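Long-range contacts in lipoprotein, putative (Bacillus anthracis, PDB 4O4A), which is of unknown function but is probably a lipoprotein of the bacterial cell envelope, possibly with a lipid-binding role: residues B[25-30]-B[82-87]; B[43-48]-B[117-122]; B[49-54]-B[163-168]. One frame throughout, in Å; residues are numbered along the deposited sequence.

In the fold
From the N terminus, the chain enters the five-stranded sheet at the end of 25-30, and interaction 1 closes the first long loop by bringing 82-87 beside it. Within that loop, 43-48, the end of strand 40-45 and the turn after it, runs directly into 49-54. These two segments wait for later partners: 117-122 in the four-stranded sheet for interaction 2, and 163-168, on the C-terminal helix 149-166, for interaction 3. Every pair of contacts crosses, and none is nested. Interactions 2 and 3 touch through Phe119 and Met166, among other pairs, with centres about 11 Å apart, so sheet and helix meet there. Interaction 1 lies apart, its centre about 19 Å from that of interaction 2.

Interaction 1: B[25-30]-B[82-87]; sequences KETTDT and TVNDLY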
loop_
_atom_site.group_PDB
_atom_site.type_symbol
_atom_site.label_atom_id
_atom_site.label_comp_id
_atom_site.label_asym_id
_atom_site.label_seq_id
_atom_site.Cartn_x
_atom_site.Cartn_y
_atom_site.Cartn_z
ATOM N N LYS B 25 12.244 48.297 -4.735
ATOM C CA LYS B 25 11.249 48.534 -5.775
ATOM C C LYS B 25 11.040 47.269 -6.618
ATOM O O LYS B 25 10.201 47.243 -7.511
ATOM C CB LYS B 25 11.711 49.689 -6.671
ATOM C CG LYS B 25 10.654 50.236 -7.627
ATOM C CD LYS B 25 11.244 51.230 -8.618
ATOM C CE LYS B 25 12.230 50.556 -9.567
ATOM N NZ LYS B 25 12.743 51.484 -10.609
ATOM N N GLU B 26 11.828 46.233 -6.352
ATOM C CA GLU B 26 11.702 44.965 -7.060
ATOM C C GLU B 26 10.752 44.033 -6.346
ATOM O O GLU B 26 10.936 43.762 -5.165
ATOM C CB GLU B 26 13.059 44.276 -7.164
ATOM C CG GLU B 26 13.967 44.901 -8.206
ATOM C CD GLU B 26 13.565 44.563 -9.633
ATOM O OE1 GLU B 26 12.574 43.835 -9.823
ATOM O OE2 GLU B 26 14.254 45.012 -10.572
ATOM N N THR B 27 9.728 43.573 -7.062
ATOM C CA THR B 27 8.777 42.600 -6.543
ATOM C C THR B 27 8.670 41.412 -7.515
ATOM O O THR B 27 9.178 41.464 -8.635
ATOM C CB THR B 27 7.383 43.218 -6.290
ATOM O OG1 THR B 27 6.856 43.726 -7.511
ATOM C CG2 THR B 27 7.454 44.350 -5.287
ATOM N N THR B 28 8.006 40.347 -7.086
ATOM C CA THR B 28 7.876 39.127 -7.914
ATOM C C THR B 28 6.810 39.211 -9.000
ATOM O O THR B 28 6.888 38.485 -9.982
ATOM C CB THR B 28 7.638 37.842 -7.068
ATOM O OG1 THR B 28 6.572 38.050 -6.130
ATOM C CG2 THR B 28 8.917 37.458 -6.317
ATOM N N ASP B 29 5.806 40.060 -8.789
ATOM C CA ASP B 29 4.741 40.289 -9.740
ATOM C C ASP B 29 4.351 39.087 -10.575
ATOM O O ASP B 29 4.516 39.110 -11.798
ATOM C CB ASP B 29 5.185 41.395 -10.687
ATOM C CG ASP B 29 5.523 42.660 -9.979
ATOM O OD1 ASP B 29 4.944 42.913 -8.900
ATOM O OD2 ASP B 29 6.345 43.428 -10.523
ATOM N N THR B 30 3.868 38.027 -9.936
ATOM C CA THR B 30 3.405 36.869 -10.686
ATOM C C THR B 30 1.997 36.451 -10.256
ATOM O O THR B 30 1.678 36.434 -9.077
ATOM C CB THR B 30 4.350 35.679 -10.547
ATOM O OG1 THR B 30 5.644 36.077 -10.986
ATOM C CG2 THR B 30 3.863 34.498 -11.400
ATOM N N THR B 82 10.563 41.212 -3.551
ATOM C CA THR B 82 9.577 41.092 -2.501
ATOM C C THR B 82 8.384 40.309 -3.066
ATOM O O THR B 82 7.826 40.694 -4.081
ATOM C CB THR B 82 9.122 42.471 -2.009
ATOM O OG1 THR B 82 10.232 43.176 -1.449
ATOM C CG2 THR B 82 8.016 42.338 -0.954
ATOM N N VAL B 83 7.996 39.215 -2.403
ATOM C CA VAL B 83 6.897 38.387 -2.895
ATOM C C VAL B 83 5.553 39.076 -2.783
ATOM O O VAL B 83 5.102 39.411 -1.688
ATOM C CB VAL B 83 6.812 37.043 -2.153
ATOM C CG1 VAL B 83 5.618 36.226 -2.658
ATOM C CG2 VAL B 83 8.105 36.263 -2.331
ATOM N N ASN B 84 4.920 39.308 -3.923
ATOM C CA ASN B 84 3.585 39.903 -3.941
ATOM C C ASN B 84 2.727 39.138 -4.950
ATOM O O ASN B 84 1.863 39.703 -5.584
ATOM C CB ASN B 84 3.654 41.375 -4.323
ATOM C CG ASN B 84 4.090 41.559 -5.748
ATOM O OD1 ASN B 84 4.828 40.720 -6.282
ATOM N ND2 ASN B 84 3.636 42.632 -6.384
ATOM N N ASP B 85 2.923 37.832 -5.035
ATOM C CA ASP B 85 2.198 37.017 -5.997
ATOM C C ASP B 85 0.726 36.846 -5.631
ATOM O O ASP B 85 0.358 36.936 -4.472
ATOM C CB ASP B 85 2.844 35.638 -6.104
ATOM C CG ASP B 85 4.317 35.700 -6.503
ATOM O OD1 ASP B 85 4.727 36.650 -7.224
ATOM O OD2 ASP B 85 5.056 34.770 -6.107
ATOM N N LEU B 86 -0.106 36.625 -6.643
ATOM C CA LEU B 86 -1.537 36.394 -6.471
ATOM C C LEU B 86 -1.880 35.027 -7.045
ATOM O O LEU B 86 -1.283 34.587 -8.030
ATOM C CB LEU B 86 -2.339 37.471 -7.177
ATOM C CG LEU B 86 -2.123 38.891 -6.644
ATOM C CD1 LEU B 86 -2.840 39.906 -7.512
ATOM C CD2 LEU B 86 -2.587 39.000 -5.191
ATOM N N TYR B 87 -2.819 34.340 -6.415
ATOM C CA TYR B 87 -3.202 33.004 -6.841
ATOM C C TYR B 87 -4.704 32.939 -7.083
ATOM O O TYR B 87 -5.497 33.523 -6.347
ATOM C CB TYR B 87 -2.782 31.982 -5.783
ATOM C CG TYR B 87 -1.335 32.111 -5.338
ATOM C CD1 TYR B 87 -0.322 31.403 -5.963
ATOM C CD2 TYR B 87 -0.990 32.928 -4.280
ATOM C CE1 TYR B 87 1.008 31.512 -5.568
ATOM C CE2 TYR B 87 0.330 33.043 -3.865
ATOM C CZ TYR B 87 1.327 32.333 -4.516
ATOM O OH TYR B 87 2.654 32.457 -4.124
#
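The hydroxyl of Thr28 is gripped twice by segment 82-87: OG1 donates to Asp85 OD1 at 2.6 Å and accepts the backbone N-H of Asn84 at 3.0 Å. Standing between the backbone N and the carbonyl carbon (chi1 50°), it approaches the aspartate oxygen from above the carboxylate plane. The same oxygen takes a weak bond from the backbone N of Thr30, so the Asp85 carboxylate spans the turn from Thr28 to Thr30.

Asn84 and Asp29 form a second polar pair, in which both ends of the amide are used. The backbone N-H of Asp29 meets a lone pair of Asn84 OD1 in the carbonyl plane, 2.8 Å away. An N-H of Asn84 ND2 donates at 2.8 Å to Asp29 OD1, which lies in the amide plane and is met nearly along its C-O axis, although the carboxylate and amide planes are turned 60° apart. Thr27 OG1 donates to this same OD1, which would help hold the carboxylate in place.

Backbone bonds frame the polar cluster. Thr82 bridges to Thr27, its N-H reaching Glu26 O at 3.0 Å and its carbonyl oxygen receiving the N-H of Thr28. The pairing breaks off where Asp29 takes a left-handed conformation, and Leu86 N resumes it with Thr30 O at 3.0 Å. The two segments thereby lead into strands 30-35 and 86-90, parallel neighbours inside a mixed sheet. This is a case of side chains bridging the irregular entry to a pair of parallel strands.

Packing lies further out and is modest. The methyl CG2 of Thr27 lies 4.1 Å from Thr82 CB, and Thr28 CG2 rests near Val83 CA. Toward strand 60-64, Thr30 touches Val63 and Leu86 touches Phe60, while the Asp29 side chain lies against Lys79.

Interaction 2: B[43-48]-B[117-122]; sequences IVVYNV and WEFPFA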
loop_
_atom_site.group_PDB
_atom_site.type_symbol
_atom_site.label_atom_id
_atom_site.label_comp_id
_atom_site.label_asym_id
_atom_site.label_seq_id
_atom_site.Cartn_x
_atom_site.Cartn_y
_atom_site.Cartn_z
ATOM N N ILE B 43 4.177 22.548 -11.031
ATOM C CA ILE B 43 5.501 22.772 -11.542
ATOM C C ILE B 43 5.482 23.785 -12.671
ATOM O O ILE B 43 4.643 23.728 -13.569
ATOM C CB ILE B 43 6.130 21.471 -12.053
ATOM C CG1 ILE B 43 6.165 20.418 -10.940
ATOM C CG2 ILE B 43 7.527 21.743 -12.567
ATOM C CD1 ILE B 43 6.767 19.081 -11.334
ATOM N N VAL B 44 6.421 24.721 -12.599
ATOM C CA VAL B 44 6.596 25.721 -13.631
ATOM C C VAL B 44 8.006 25.553 -14.128
ATOM O O VAL B 44 8.943 25.498 -13.322
ATOM C CB VAL B 44 6.458 27.146 -13.093
ATOM C CG1 VAL B 44 6.606 28.142 -14.234
ATOM C CG2 VAL B 44 5.114 27.337 -12.423
ATOM N N VAL B 45 8.180 25.437 -15.431
ATOM C CA VAL B 45 9.522 25.286 -15.986
ATOM C C VAL B 45 9.768 26.427 -16.939
ATOM O O VAL B 45 8.967 26.678 -17.835
ATOM C CB VAL B 45 9.707 23.962 -16.714
ATOM C CG1 VAL B 45 11.140 23.849 -17.233
ATOM C CG2 VAL B 45 9.389 22.804 -15.791
ATOM N N TYR B 46 10.881 27.113 -16.736
ATOM C CA TYR B 46 11.223 28.271 -17.541
ATOM C C TYR B 46 12.299 27.979 -18.577
ATOM O O TYR B 46 12.905 26.901 -18.603
ATOM C CB TYR B 46 11.725 29.391 -16.623
ATOM C CG TYR B 46 10.676 29.946 -15.678
ATOM C CD1 TYR B 46 10.370 29.293 -14.497
ATOM C CD2 TYR B 46 10.022 31.137 -15.961
ATOM C CE1 TYR B 46 9.416 29.799 -13.634
ATOM C CE2 TYR B 46 9.073 31.656 -15.109
ATOM C CZ TYR B 46 8.773 30.977 -13.943
ATOM O OH TYR B 46 7.843 31.505 -13.078
ATOM N N ASN B 47 12.510 28.966 -19.438
ATOM C CA ASN B 47 13.523 28.909 -20.464
ATOM C C ASN B 47 13.368 27.710 -21.394
ATOM O O ASN B 47 14.346 27.150 -21.855
ATOM C CB ASN B 47 14.900 28.900 -19.818
ATOM C CG ASN B 47 15.992 29.236 -20.793
ATOM O OD1 ASN B 47 15.812 30.063 -21.688
ATOM N ND2 ASN B 47 17.138 28.609 -20.624
ATOM N N VAL B 48 12.128 27.336 -21.676
ATOM C CA VAL B 48 11.846 26.238 -22.588
ATOM C C VAL B 48 11.606 26.839 -23.970
ATOM O O VAL B 48 10.587 27.493 -24.198
ATOM C CB VAL B 48 10.603 25.462 -22.152
ATOM C CG1 VAL B 48 10.300 24.330 -23.124
ATOM C CG2 VAL B 48 10.798 24.922 -20.747
ATOM N N TRP B 117 21.841 22.971 -21.705
ATOM C CA TRP B 117 20.739 23.923 -21.578
ATOM C C TRP B 117 20.150 23.893 -20.167
ATOM O O TRP B 117 19.833 22.825 -19.644
ATOM C CB TRP B 117 19.654 23.594 -22.604
ATOM C CG TRP B 117 18.634 24.661 -22.758
ATOM C CD1 TRP B 117 17.511 24.852 -21.993
ATOM C CD2 TRP B 117 18.620 25.689 -23.757
ATOM N NE1 TRP B 117 16.808 25.937 -22.456
ATOM C CE2 TRP B 117 17.465 26.469 -23.536
ATOM C CE3 TRP B 117 19.470 26.026 -24.817
ATOM C CZ2 TRP B 117 17.140 27.564 -24.336
ATOM C CZ3 TRP B 117 19.143 27.118 -25.611
ATOM C CH2 TRP B 117 17.986 27.873 -25.364
ATOM N N GLU B 118 19.990 25.070 -19.566
ATOM C CA GLU B 118 19.461 25.177 -18.206
ATOM C C GLU B 118 18.000 25.572 -18.173
ATOM O O GLU B 118 17.593 26.509 -18.840
ATOM C CB GLU B 118 20.256 26.192 -17.412
ATOM C CG GLU B 118 21.730 25.861 -17.333
ATOM C CD GLU B 118 22.508 26.849 -16.499
ATOM O OE1 GLU B 118 23.686 27.095 -16.838
ATOM O OE2 GLU B 118 21.941 27.395 -15.530
ATOM N N PHE B 119 17.220 24.830 -17.396
ATOM C CA PHE B 119 15.811 25.101 -17.222
ATOM C C PHE B 119 15.565 25.433 -15.774
ATOM O O PHE B 119 15.580 24.540 -14.929
ATOM C CB PHE B 119 14.930 23.883 -17.549
ATOM C CG PHE B 119 15.058 23.376 -18.958
ATOM C CD1 PHE B 119 14.375 23.982 -19.999
ATOM C CD2 PHE B 119 15.818 22.250 -19.226
ATOM C CE1 PHE B 119 14.476 23.494 -21.288
ATOM C CE2 PHE B 119 15.920 21.752 -20.510
ATOM C CZ PHE B 119 15.244 22.370 -21.543
ATOM N N PRO B 120 15.353 26.711 -15.466
ATOM C CA PRO B 120 14.994 27.007 -14.088
ATOM C C PRO B 120 13.597 26.473 -13.837
ATOM O O PRO B 120 12.775 26.458 -14.756
ATOM C CB PRO B 120 14.996 28.547 -14.022
ATOM C CG PRO B 120 15.559 29.024 -15.310
ATOM C CD PRO B 120 15.412 27.913 -16.304
ATOM N N PHE B 121 13.304 26.066 -12.610
ATOM C CA PHE B 121 11.961 25.570 -12.295
ATOM C C PHE B 121 11.501 25.954 -10.906
ATOM O O PHE B 121 12.294 26.375 -10.053
ATOM C CB PHE B 121 11.926 24.059 -12.393
ATOM C CG PHE B 121 12.868 23.376 -11.442
ATOM C CD1 PHE B 121 12.508 23.164 -10.132
ATOM C CD2 PHE B 121 14.118 22.947 -11.865
ATOM C CE1 PHE B 121 13.373 22.542 -9.257
ATOM C CE2 PHE B 121 14.987 22.325 -10.993
ATOM C CZ PHE B 121 14.613 22.126 -9.686
ATOM N N ALA B 122 10.203 25.780 -10.684
ATOM C CA ALA B 122 9.610 26.067 -9.410
ATOM C C ALA B 122 8.622 24.984 -9.050
ATOM O O ALA B 122 7.843 24.526 -9.889
ATOM C CB ALA B 122 8.921 27.416 -9.444
#
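Val44 and Ala122 form an antiparallel hydrogen-bonded pair, Val45 and Phe121 the next, non-hydrogen-bonded pair, and Tyr46 N carries the register on to Pro120 O at 2.8 Å in a nearly straight bond.

The first strand has ended at Val45; Asn47, two residues on and left-handed, exchanges two bonds with the start of the other. Its side chain runs out from the backbone, CG opposite N at chi1 -164°, which puts Asn47 ND2 2.8 Å from Glu118 O, close to the amide plane. In the reverse direction, the indole NE1 of Trp117 donates to Asn47 O at 2.8 Å, the acceptor lying in the ring plane. Amide and indole are almost parallel, 14° apart, although the tryptophan is poorly ordered.

These strands are the central pair of a four-stranded mixed sheet, with 70-72 and 104-114 outside them. The case illustrates how side chains can prolong strand pairing past the last regular bridge. Val45 and Phe121 lie on the face met by helix 149-166, reaching Leu157 and Met154, whereas Val44 and Ala122 lie on the other, where Val44 meets Phe65.

Phe119, near the start of its strand, gathers apolar contacts round the end of strand 40-45. Val45 CG1 lies 3.8 Å from Phe119 CB, and Val48 CG2 comes across to Phe119 CD1 at 3.8 Å. Tyr46 O sits in plane at its ring edge, while Trp117 CD1 lies over one face, offset toward the rim. Pro120 CD, finally, packs 3.7 Å from Asn47 CB, and the Tyr46 CB methylene lies close by.

Interaction 3: B[49-54]-B[163-168]; sequences PGAELL and ERYMNK
Pro49 and Tyr165 meet by contact between backbone and ring. The carbonyl oxygen of Pro49 lies 3.8 Å from Tyr165 CB and as near to CD2, coming in obliquely to the ring. The following peptides continue along the same side chain: Gly50 C is 4.1 Å from Tyr165 CE2, and Ala51 N is 4.0 Å from that same carbon. The tyrosine thus lies alongside a bend of the main chain. Gly50, with a positive phi of 95°, makes that bend, and having no side chain it presents its bare backbone to the ring. Tyr165 reaches the loop with CG anti to its own carbonyl carbon (chi1 -65°).

Apolar contacts between side chains are two in number. The selenium of Met166, a selenomethionine, sits 4.0 Å from Pro49 CG, with CD of the same ring scarcely farther off. Its chain, bent at chi2 and chi3, meets the proline at about a right angle, and CE also comes close to CG. Farther along the loop, Ala51 CB lies 4.3 Å from Tyr165 CE2.

The contact joins the loop between strands 40-45 and 56-57 to residues late in helix 149-166, the C-terminal helix of the chain. It is an example of a helix meeting a surface loop through two side chains laid against loop backbone, a proline ring and an alanine methyl. Both sides also rest on the four-stranded sheet: Tyr165 and Ala51 touch Val72 of strand 70-72, while Pro49 touches Trp117 and Met166 touches Phe119.

Hydrogen bonds are absent across the two segments. The loop has hydrogen bonds to other parts of the chain, among them Ala51 O with the Ser74 hydroxyl and Glu52 O with that of Thr73. Within the helix segment, Arg164 CD lies over the centre of one face of the Tyr165 ring, 3.7 Å above its plane.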
loop_
_atom_site.group_PDB
_atom_site.type_symbol
_atom_site.label_atom_id
_atom_site.label_comp_id
_atom_site.label_asym_id
_atom_site.label_seq_id
_atom_site.Cartn_x
_atom_site.Cartn_y
_atom_site.Cartn_z
ATOM N N PRO B 49 12.531 26.614 -24.902
ATOM C CA PRO B 49 12.368 27.206 -26.227
ATOM C C PRO B 49 11.192 26.608 -26.985
ATOM O O PRO B 49 10.959 25.403 -26.916
ATOM C CB PRO B 49 13.687 26.873 -26.928
ATOM C CG PRO B 49 14.160 25.623 -26.258
ATOM C CD PRO B 49 13.681 25.698 -24.838
ATOM N N GLY B 50 10.462 27.456 -27.701
ATOM C CA GLY B 50 9.296 27.020 -28.461
ATOM C C GLY B 50 8.036 27.212 -27.647
ATOM O O GLY B 50 6.946 27.345 -28.199
ATOM N N ALA B 51 8.179 27.240 -26.326
ATOM C CA ALA B 51 7.038 27.445 -25.448
ATOM C C ALA B 51 6.598 28.898 -25.497
ATOM O O ALA B 51 7.341 29.776 -25.929
ATOM C CB ALA B 51 7.384 27.061 -24.026
ATOM N N GLU B 52 5.381 29.144 -25.046
ATOM C CA GLU B 52 4.857 30.486 -25.042
ATOM C C GLU B 52 5.504 31.280 -23.927
ATOM O O GLU B 52 5.953 30.726 -22.932
ATOM C CB GLU B 52 3.335 30.460 -24.907
ATOM C CG GLU B 52 2.641 29.744 -26.064
ATOM C CD GLU B 52 2.929 30.363 -27.439
ATOM O OE1 GLU B 52 2.865 31.614 -27.567
ATOM O OE2 GLU B 52 3.195 29.589 -28.402
ATOM N N LEU B 53 5.572 32.584 -24.122
ATOM C CA LEU B 53 6.154 33.483 -23.160
ATOM C C LEU B 53 5.038 33.785 -22.176
ATOM O O LEU B 53 3.861 33.638 -22.505
ATOM C CB LEU B 53 6.578 34.772 -23.893
ATOM C CG LEU B 53 7.860 35.488 -23.526
ATOM C CD1 LEU B 53 8.980 34.485 -23.386
ATOM C CD2 LEU B 53 8.226 36.550 -24.561
ATOM N N LEU B 54 5.377 34.180 -20.957
ATOM C CA LEU B 54 4.328 34.488 -19.986
ATOM C C LEU B 54 3.626 35.771 -20.379
ATOM O O LEU B 54 4.273 36.811 -20.560
ATOM C CB LEU B 54 4.890 34.598 -18.570
ATOM C CG LEU B 54 5.479 33.305 -17.982
ATOM C CD1 LEU B 54 5.977 33.551 -16.565
ATOM C CD2 LEU B 54 4.470 32.166 -17.984
ATOM N N GLU B 163 11.025 15.640 -25.399
ATOM C CA GLU B 163 10.376 14.976 -26.510
ATOM C C GLU B 163 9.573 15.946 -27.405
ATOM O O GLU B 163 9.845 16.045 -28.588
ATOM C CB GLU B 163 9.583 13.804 -25.892
ATOM C CG GLU B 163 8.685 12.889 -26.728
ATOM C CD GLU B 163 8.193 11.672 -25.926
ATOM O OE1 GLU B 163 8.580 11.517 -24.748
ATOM O OE2 GLU B 163 7.417 10.854 -26.473
ATOM N N ARG B 164 8.657 16.716 -26.835
ATOM C CA ARG B 164 7.831 17.651 -27.610
ATOM C C ARG B 164 8.581 18.877 -28.118
ATOM O O ARG B 164 8.477 19.229 -29.293
ATOM C CB ARG B 164 6.624 18.117 -26.766
ATOM C CG ARG B 164 5.515 18.810 -27.567
ATOM C CD ARG B 164 5.854 20.206 -28.066
ATOM N NE ARG B 164 4.801 20.763 -28.910
ATOM C CZ ARG B 164 3.684 21.345 -28.475
ATOM N NH1 ARG B 164 3.414 21.432 -27.173
ATOM N NH2 ARG B 164 2.809 21.822 -29.355
ATOM N N TYR B 165 9.352 19.527 -27.259
ATOM C CA TYR B 165 9.986 20.780 -27.655
ATOM C C TYR B 165 11.363 20.617 -28.281
ATOM O O TYR B 165 11.866 21.572 -28.868
ATOM C CB TYR B 165 9.978 21.796 -26.485
ATOM C CG TYR B 165 8.584 22.236 -26.073
ATOM C CD1 TYR B 165 7.957 21.693 -24.948
ATOM C CD2 TYR B 165 7.893 23.188 -26.810
ATOM C CE1 TYR B 165 6.686 22.100 -24.568
ATOM C CE2 TYR B 165 6.626 23.597 -26.438
ATOM C CZ TYR B 165 6.029 23.052 -25.320
ATOM O OH TYR B 165 4.768 23.466 -24.975
HETATM N N MSE B 166 11.964 19.429 -28.239
HETATM C CA MSE B 166 13.297 19.319 -28.855
HETATM C C MSE B 166 13.908 18.015 -29.283
HETATM O O MSE B 166 15.096 18.021 -29.552
HETATM C CB MSE B 166 14.284 20.093 -27.921
HETATM C CG MSE B 166 14.198 19.947 -26.380
HETATM SE SE MSE B 166 14.328 21.732 -25.539
HETATM C CE MSE B 166 16.207 22.071 -26.010
ATOM N N ASN B 167 13.134 16.945 -29.504
ATOM C CA ASN B 167 13.708 15.621 -29.842
ATOM C C ASN B 167 14.751 15.787 -30.981
ATOM O O ASN B 167 15.915 15.386 -30.846
ATOM C CB ASN B 167 12.578 14.600 -30.189
ATOM C CG ASN B 167 12.988 13.120 -30.004
ATOM O OD1 ASN B 167 12.207 12.288 -29.486
ATOM N ND2 ASN B 167 14.196 12.789 -30.427
ATOM N N LYS B 168 14.324 16.415 -32.078
ATOM C CA LYS B 168 15.185 16.672 -33.256
ATOM C C LYS B 168 14.942 18.114 -33.657
ATOM O O LYS B 168 14.339 18.408 -34.678
ATOM C CB LYS B 168 14.865 15.708 -34.411
ATOM C CG LYS B 168 15.258 14.252 -34.159
ATOM C CD LYS B 168 16.761 14.072 -33.924
ATOM C CE LYS B 168 17.606 14.605 -35.081
ATOM N NZ LYS B 168 19.069 14.373 -34.910
#